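Local coordinates for prenyltransference for protein (Lavandula lanata, PDB 5HC8) that probably joins two dimethylallyl diphosphate molecules head to middle to make lavandulyl diphosphate, as a cis-prenyltransferase-like enzyme, at residues Q198-N202 against F203-Q207. Numbering follows the deposited sequence.
With ISY (3-methylbut-3-enylsulfanyl(phosphonooxy)phosphinic acid), chain F.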
ATOM      1  N   GLN A 198      -4.270  -6.846  -9.134  1.00 23.16           N
ATOM      2  CA  GLN A 198      -3.198  -6.721  -8.167  1.00 22.74           C
ATOM      3  C   GLN A 198      -2.914  -5.221  -7.923  1.00 21.93           C
ATOM      4  O   GLN A 198      -2.042  -4.634  -8.551  1.00 20.35           O
ATOM      5  CB  GLN A 198      -1.968  -7.460  -8.693  1.00 25.28           C
ATOM      6  CG  GLN A 198      -2.178  -8.962  -8.763  1.00 25.18           C
ATOM      7  CD  GLN A 198      -1.045  -9.611  -9.567  1.00 33.55           C
ATOM      8  OE1 GLN A 198      -1.044  -9.639 -10.835  1.00 37.66           O
ATOM      9  NE2 GLN A 198      -0.073  -9.997  -8.898  1.00 28.59           N
ATOM     10  N   ARG A 199      -3.709  -4.660  -7.020  1.00 19.71           N
ATOM     11  CA  ARG A 199      -3.680  -3.233  -6.719  1.00 22.20           C
ATOM     12  C   ARG A 199      -4.617  -3.060  -5.509  1.00 21.85           C
ATOM     13  O   ARG A 199      -5.420  -3.937  -5.205  1.00 21.72           O
ATOM     14  CB  ARG A 199      -4.128  -2.342  -7.905  1.00 23.69           C
ATOM     15  CG  ARG A 199      -5.507  -2.640  -8.457  1.00 27.31           C
ATOM     16  CD  ARG A 199      -5.954  -1.608  -9.474  1.00 30.25           C
ATOM     17  NE  ARG A 199      -7.250  -1.986 -10.084  1.00 29.64           N
ATOM     18  CZ  ARG A 199      -7.424  -2.617 -11.236  1.00 28.32           C
ATOM     19  NH1 ARG A 199      -6.404  -2.938 -12.009  1.00 25.39           N
ATOM     20  NH2 ARG A 199      -8.676  -2.908 -11.622  1.00 28.59           N
ATOM     21  N   LEU A 200      -4.444  -1.934  -4.852  1.00 19.76           N
ATOM     22  CA  LEU A 200      -5.167  -1.563  -3.638  1.00 20.62           C
ATOM     23  C   LEU A 200      -6.415  -0.786  -3.921  1.00 21.14           C
ATOM     24  O   LEU A 200      -7.343  -0.786  -3.085  1.00 21.41           O
ATOM     25  CB  LEU A 200      -4.221  -0.767  -2.719  1.00 22.13           C
ATOM     26  CG  LEU A 200      -2.926  -1.521  -2.356  1.00 22.83           C
ATOM     27  CD1 LEU A 200      -2.032  -0.557  -1.566  1.00 24.95           C
ATOM     28  CD2 LEU A 200      -3.218  -2.764  -1.522  1.00 23.15           C
ATOM     29  N   SER A 201      -6.478  -0.106  -5.073  1.00 21.40           N
ATOM     30  CA  SER A 201      -7.678   0.684  -5.390  1.00 22.78           C
ATOM     31  C   SER A 201      -8.151   1.667  -4.317  1.00 21.84           C
ATOM     32  O   SER A 201      -9.344   1.930  -4.163  1.00 20.67           O
ATOM     33  CB  SER A 201      -8.853  -0.207  -5.822  1.00 23.07           C
ATOM     34  OG  SER A 201      -8.422  -1.104  -6.826  1.00 25.40           O
ATOM     35  N   ASN A 202      -7.197   2.218  -3.587  1.00 20.62           N
ATOM     36  CA  ASN A 202      -7.397   3.240  -2.577  1.00 23.84           C
ATOM     37  C   ASN A 202      -8.106   2.677  -1.344  1.00 24.02           C
ATOM     38  O   ASN A 202      -8.888   3.355  -0.637  1.00 22.26           O
ATOM     39  CB  ASN A 202      -7.992   4.550  -3.155  1.00 23.97           C
ATOM     40  CG  ASN A 202      -8.018   5.652  -2.141  1.00 23.66           C
ATOM     41  OD1 ASN A 202      -7.066   5.851  -1.399  1.00 22.87           O
ATOM     42  ND2 ASN A 202      -9.139   6.337  -2.052  1.00 24.36           N
ATOM     43  N   PHE A 203      -7.818   1.393  -1.063  1.00 21.80           N
ATOM     44  CA  PHE A 203      -8.091   0.867   0.278  1.00 21.31           C
ATOM     45  C   PHE A 203      -7.075   1.426   1.285  1.00 21.62           C
ATOM     46  O   PHE A 203      -6.422   2.478   1.067  1.00 19.95           O
ATOM     47  CB  PHE A 203      -8.141  -0.681   0.216  1.00 22.34           C
ATOM     48  CG  PHE A 203      -8.699  -1.394   1.437  1.00 21.75           C
ATOM     49  CD1 PHE A 203      -9.794  -0.928   2.187  1.00 22.42           C
ATOM     50  CD2 PHE A 203      -8.171  -2.643   1.767  1.00 25.15           C
ATOM     51  CE1 PHE A 203     -10.267  -1.590   3.283  1.00 23.03           C
ATOM     52  CE2 PHE A 203      -8.660  -3.353   2.882  1.00 28.02           C
ATOM     53  CZ  PHE A 203      -9.739  -2.847   3.625  1.00 26.81           C
ATOM     54  N   PHE A 204      -6.935   0.748   2.436  1.00 21.72           N
ATOM     55  CA  PHE A 204      -5.869   1.096   3.344  1.00 23.95           C
ATOM     56  C   PHE A 204      -4.553   1.357   2.657  1.00 21.10           C
ATOM     57  O   PHE A 204      -4.098   0.613   1.753  1.00 22.64           O
ATOM     58  CB  PHE A 204      -5.581  -0.081   4.360  1.00 25.83           C
ATOM     59  CG  PHE A 204      -6.684  -0.447   5.310  1.00 23.35           C
ATOM     60  CD1 PHE A 204      -7.490   0.485   5.920  1.00 24.13           C
ATOM     61  CD2 PHE A 204      -6.883  -1.790   5.654  1.00 26.93           C
ATOM     62  CE1 PHE A 204      -8.495   0.105   6.770  1.00 25.21           C
ATOM     63  CE2 PHE A 204      -7.890  -2.188   6.561  1.00 27.06           C
ATOM     64  CZ  PHE A 204      -8.700  -1.230   7.149  1.00 26.10           C
ATOM     65  N   LEU A 205      -3.835   2.356   3.153  1.00 22.18           N
ATOM     66  CA  LEU A 205      -2.508   2.654   2.687  1.00 21.23           C
ATOM     67  C   LEU A 205      -1.606   2.690   3.918  1.00 22.09           C
ATOM     68  O   LEU A 205      -0.705   1.889   4.006  1.00 24.75           O
ATOM     69  CB  LEU A 205      -2.462   4.015   1.925  1.00 21.16           C
ATOM     70  CG  LEU A 205      -3.342   4.012   0.645  1.00 18.87           C
ATOM     71  CD1 LEU A 205      -3.319   5.435   0.046  1.00 18.84           C
ATOM     72  CD2 LEU A 205      -2.888   3.030  -0.369  1.00 21.23           C
ATOM     73  N   TRP A 206      -1.825   3.635   4.867  1.00 19.31           N
ATOM     74  CA  TRP A 206      -1.050   3.684   6.090  1.00 20.69           C
ATOM     75  C   TRP A 206      -0.973   2.290   6.769  1.00 20.25           C
ATOM     76  O   TRP A 206       0.084   1.919   7.326  1.00 24.50           O
ATOM     77  CB  TRP A 206      -1.662   4.668   7.071  1.00 22.35           C
ATOM     78  CG  TRP A 206      -1.067   4.602   8.438  1.00 22.78           C
ATOM     79  CD1 TRP A 206      -1.358   3.709   9.426  1.00 20.74           C
ATOM     80  CD2 TRP A 206      -0.000   5.438   8.934  1.00 21.44           C
ATOM     81  NE1 TRP A 206      -0.562   3.962  10.523  1.00 24.58           N
ATOM     82  CE2 TRP A 206       0.288   5.012  10.243  1.00 23.70           C
ATOM     83  CE3 TRP A 206       0.686   6.531   8.423  1.00 23.98           C
ATOM     84  CZ2 TRP A 206       1.250   5.655  11.028  1.00 24.69           C
ATOM     85  CZ3 TRP A 206       1.690   7.087   9.143  1.00 27.42           C
ATOM     86  CH2 TRP A 206       1.923   6.698  10.473  1.00 26.01           C
ATOM     87  N   GLN A 207      -2.096   1.609   6.720  1.00 21.03           N
ATOM     88  CA  GLN A 207      -2.266   0.338   7.401  1.00 21.73           C
ATOM     89  C   GLN A 207      -1.457  -0.823   6.874  1.00 22.34           C
ATOM     90  O   GLN A 207      -1.403  -1.850   7.575  1.00 19.48           O
ATOM     91  CB  GLN A 207      -3.752  -0.024   7.588  1.00 21.04           C
ATOM     92  CG  GLN A 207      -4.546   0.938   8.464  1.00 22.95           C
ATOM     93  CD  GLN A 207      -5.068   2.222   7.788  1.00 24.84           C
ATOM     94  OE1 GLN A 207      -4.736   2.531   6.611  1.00 24.97           O
ATOM     95  NE2 GLN A 207      -5.891   2.981   8.529  1.00 24.77           N
TER
HETATM   96  P1  ISY F 405     -10.760  -0.850  -9.403  1.00 31.31           P
HETATM   97  O2  ISY F 405     -11.862  -0.539  -8.205  1.00 34.67           O
HETATM   98  P3  ISY F 405     -13.063  -1.433  -7.711  1.00 33.65           P
HETATM   99  O4  ISY F 405     -10.582  -2.403  -9.631  1.00 36.30           O
HETATM  100  O5  ISY F 405      -9.389  -0.151  -9.176  1.00 31.38           O
HETATM  101  O6  ISY F 405     -11.384  -0.235 -10.649  1.00 33.52           O
HETATM  102  O7  ISY F 405     -13.666  -2.186  -8.842  1.00 31.62           O
HETATM  103  O8  ISY F 405     -14.033  -0.520  -6.828  1.00 33.91           O
HETATM  104  S9  ISY F 405     -12.137  -2.921  -6.490  1.00 34.30           S
HETATM  105  C10 ISY F 405     -11.985  -2.034  -4.958  1.00 36.99           C
HETATM  106  C11 ISY F 405     -12.997  -2.749  -4.100  1.00 40.63           C
HETATM  107  C12 ISY F 405     -14.000  -1.999  -3.270  1.00 35.30           C
HETATM  108  C13 ISY F 405     -14.937  -2.761  -2.450  1.00 37.95           C
HETATM  109  C14 ISY F 405     -14.191  -0.535  -3.414  1.00 36.43           C
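Leu200 and Leu205 each carry CG beside the backbone N and opposite the carbonyl carbon, with chi1 -57° and -62°. With these torsions Leu200 CD1 comes to 3.9 Å from Leu205 CD2. Leu200 opens a type I' beta turn that ends at Phe203, and Leu205 follows two residues later. The turn is closed by a hydrogen bond from Phe203 N to Leu200 O (3.0 Å). Asn202 is the third residue of this turn. Its OD1 lies 4.0 Å from Leu205 CD1 but is hydrogen-bonded to Arg145 N, while ND2 bonds to Glu146 and Gln68. Past the turn, the rings of Phe203 and Phe204 touch, with Phe204 CD2 over the rim of one Phe203 face. Phe203 also stacks on Trp63.

The residues on either side of Leu200 in sequence, Arg199 and Ser201, bind the thiodiphosphate ligand ISY. The Arg199 side chain is extended from CG to NE and meets the phosphate about P1 edge-on. NE donates to ISY O5 (3.0 Å), and NH2 to ISY O4 (2.8 Å) at a fairly straight 164°. Ser201 OG adds a 2.7 Å bond to the same ISY O5, and Arg193 bonds to both Ser201 OG and the ligand. Arg199 NH1 forms a salt bridge with Glu212 of the second subunit and a hydrogen bond to Tyr239 O there. An alanine in place of Arg199 would probably cost ISY O4 and O5 their bonds from this guanidinium and Glu212 of the second subunit this salt bridge. This buried loop between strands 190-193 and 212-215 thus joins the dimer interface to the diphosphate-binding site of the cis-prenyltransferase (undecaprenyl diphosphate synthase) fold.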